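Local atomic coordinates of bifunctional enzyme cysn/cysc (PDB entry 4BZP), a protein that phosphorylates adenosine 5'-phosphosulfate at its 3'-hydroxyl with ATP, as the kinase part of a bifunctional sulfate-activating enzyme. Residues A95-V98 with H99-G103. Sequence-based numbering, arbitrary orientation.
Sequences ARKV and HADAG
The imidazole of H99 meets the carbonyl of A95 at its edge. A95 O lies close to the ring plane, 2.9 Å from H99 ND1, and accepts a hydrogen bond from it. The same oxygen takes the backbone N of H99 in a longer helical bond of 3.3 Å. The two donors come from opposite faces of the carbonyl plane, with ND1 36° out of it. CG of H99 sits beside its own backbone N (chi1 -78°), which swings the ring back over the preceding turn. Away from this segment, H99 NE2 bonds T7 OG1 and the ring meets F106 with the planes inclined.

On the solvent side, K97 reaches along the helix to D101. Its NZ lies 3.4 Å from D101 OD1, a weak bond within a salt bridge. The lysine chain is extended until chi4 (59°), where it bends toward the carboxylate.

On another side of the helix, V98 packs against S67, H68 and T71 of helix 56-75.

A102 N bonds V98 O at 3.3 Å, the last i to i+4 bond of helix 89-101. G103, with positive phi, then closes a Schellman motif. One of its bonds back into the last turn runs from G103 N to A100 O at 3.1 Å. The chain then turns into strand 106-111 of the parallel sheet.

With ND1 donating to a carbonyl, H99 carries a proton there. The two bonds at its nitrogens, to A95 O and T7 OG1, fix the rotation of this buried ring and tie the helix end to strand 6-11.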
ATOM      1  N   ALA A  95      14.410  -4.017   4.192  1.00  6.34           N
ATOM      2  CA  ALA A  95      13.380  -3.028   4.458  1.00  6.68           C
ATOM      3  C   ALA A  95      13.999  -1.616   4.608  1.00  6.75           C
ATOM      4  O   ALA A  95      13.440  -0.645   4.067  1.00  7.24           O
ATOM      5  CB  ALA A  95      12.601  -3.370   5.698  1.00  6.24           C
ATOM      6  N   ARG A  96      15.141  -1.510   5.252  1.00  6.68           N
ATOM      7  CA  ARG A  96      15.822  -0.229   5.389  1.00  7.14           C
ATOM      8  C   ARG A  96      16.197   0.280   3.984  1.00  7.30           C
ATOM      9  O   ARG A  96      15.984   1.450   3.691  1.00  7.86           O
ATOM     10  CB  ARG A  96      17.020  -0.356   6.266  1.00  7.43           C
ATOM     11  CG  ARG A  96      17.758   0.963   6.351  1.00  7.65           C
ATOM     12  CD  ARG A  96      18.995   0.838   7.196  1.00  8.31           C
ATOM     13  NE  ARG A  96      18.709   0.680   8.633  1.00  8.36           N
ATOM     14  CZ  ARG A  96      18.523   1.666   9.486  1.00  8.63           C
ATOM     15  NH1 ARG A  96      18.417   2.940   9.097  1.00  9.73           N
ATOM     16  NH2 ARG A  96      18.312   1.381  10.778  1.00  8.18           N
ATOM     17  N   LYS A  97      16.727  -0.605   3.152  1.00  7.16           N
ATOM     18  CA  LYS A  97      17.204  -0.183   1.816  1.00  8.43           C
ATOM     19  C   LYS A  97      16.017   0.300   0.981  1.00  7.99           C
ATOM     20  O   LYS A  97      16.133   1.289   0.234  1.00  8.48           O
ATOM     21  CB  LYS A  97      17.918  -1.337   1.134  1.00  9.87           C
ATOM     22  CG  LYS A  97      18.303  -0.990  -0.289  1.00 14.05           C
ATOM     23  CD  LYS A  97      19.147  -2.105  -0.841  1.00 17.95           C
ATOM     24  CE  LYS A  97      19.325  -1.916  -2.345  1.00 22.32           C
ATOM     25  NZ  LYS A  97      19.967  -0.607  -2.571  1.00 25.28           N
ATOM     26  N   VAL A  98      14.853  -0.314   1.041  1.00  7.68           N
ATOM     27  CA  VAL A  98      13.691   0.171   0.347  1.00  7.18           C
ATOM     28  C   VAL A  98      13.431   1.624   0.748  1.00  7.27           C
ATOM     29  O   VAL A  98      13.073   2.473  -0.093  1.00  7.38           O
ATOM     30  CB  VAL A  98      12.454  -0.748   0.586  1.00  7.75           C
ATOM     31  CG1 VAL A  98      11.173  -0.097   0.147  1.00  8.45           C
ATOM     32  CG2 VAL A  98      12.628  -2.081  -0.152  1.00  8.20           C
ATOM     33  N   HIS A  99      13.489   1.901   2.030  1.00  7.25           N
ATOM     34  CA  HIS A  99      13.245   3.268   2.521  1.00  7.31           C
ATOM     35  C   HIS A  99      14.340   4.210   2.069  1.00  8.05           C
ATOM     36  O   HIS A  99      14.015   5.298   1.542  1.00  8.18           O
ATOM     37  CB  HIS A  99      13.120   3.252   4.035  1.00  7.64           C
ATOM     38  CG  HIS A  99      11.792   2.755   4.495  1.00  8.23           C
ATOM     39  ND1 HIS A  99      11.431   1.424   4.421  1.00  7.74           N
ATOM     40  CD2 HIS A  99      10.711   3.410   4.955  1.00  8.43           C
ATOM     41  CE1 HIS A  99      10.189   1.289   4.858  1.00  8.54           C
ATOM     42  NE2 HIS A  99       9.722   2.484   5.168  1.00  8.51           N
ATOM     43  N   ALA A 100      15.584   3.810   2.193  1.00  8.46           N
ATOM     44  CA  ALA A 100      16.678   4.709   1.811  1.00  8.25           C
ATOM     45  C   ALA A 100      16.609   5.006   0.318  1.00  8.39           C
ATOM     46  O   ALA A 100      16.870   6.160  -0.078  1.00  8.97           O
ATOM     47  CB  ALA A 100      18.006   4.081   2.194  1.00  8.38           C
ATOM     48  N   ASP A 101      16.316   4.009  -0.489  1.00  8.52           N
ATOM     49  CA  ASP A 101      16.211   4.227  -1.947  1.00  9.26           C
ATOM     50  C   ASP A 101      15.114   5.239  -2.268  1.00 10.18           C
ATOM     51  O   ASP A 101      15.231   5.992  -3.280  1.00 11.11           O
ATOM     52  CB  ASP A 101      15.918   2.930  -2.695  1.00  9.99           C
ATOM     53  CG  ASP A 101      17.070   1.946  -2.758  1.00 11.55           C
ATOM     54  OD1 ASP A 101      18.216   2.300  -2.500  1.00 12.55           O
ATOM     55  OD2 ASP A 101      16.765   0.784  -3.113  1.00 14.32           O
ATOM     56  N   ALA A 102      14.044   5.267  -1.471  1.00  9.39           N
ATOM     57  CA  ALA A 102      12.940   6.212  -1.620  1.00  9.40           C
ATOM     58  C   ALA A 102      13.140   7.554  -0.957  1.00 10.08           C
ATOM     59  O   ALA A 102      12.236   8.432  -1.032  1.00 13.05           O
ATOM     60  CB  ALA A 102      11.690   5.567  -1.080  1.00  9.76           C
ATOM     61  N   GLY A 103      14.235   7.751  -0.253  1.00  9.19           N
ATOM     62  CA  GLY A 103      14.370   8.968   0.451  1.00  9.23           C
ATOM     63  C   GLY A 103      13.656   9.131   1.767  1.00  9.11           C
ATOM     64  O   GLY A 103      13.507  10.233   2.256  1.00 11.81           O
TER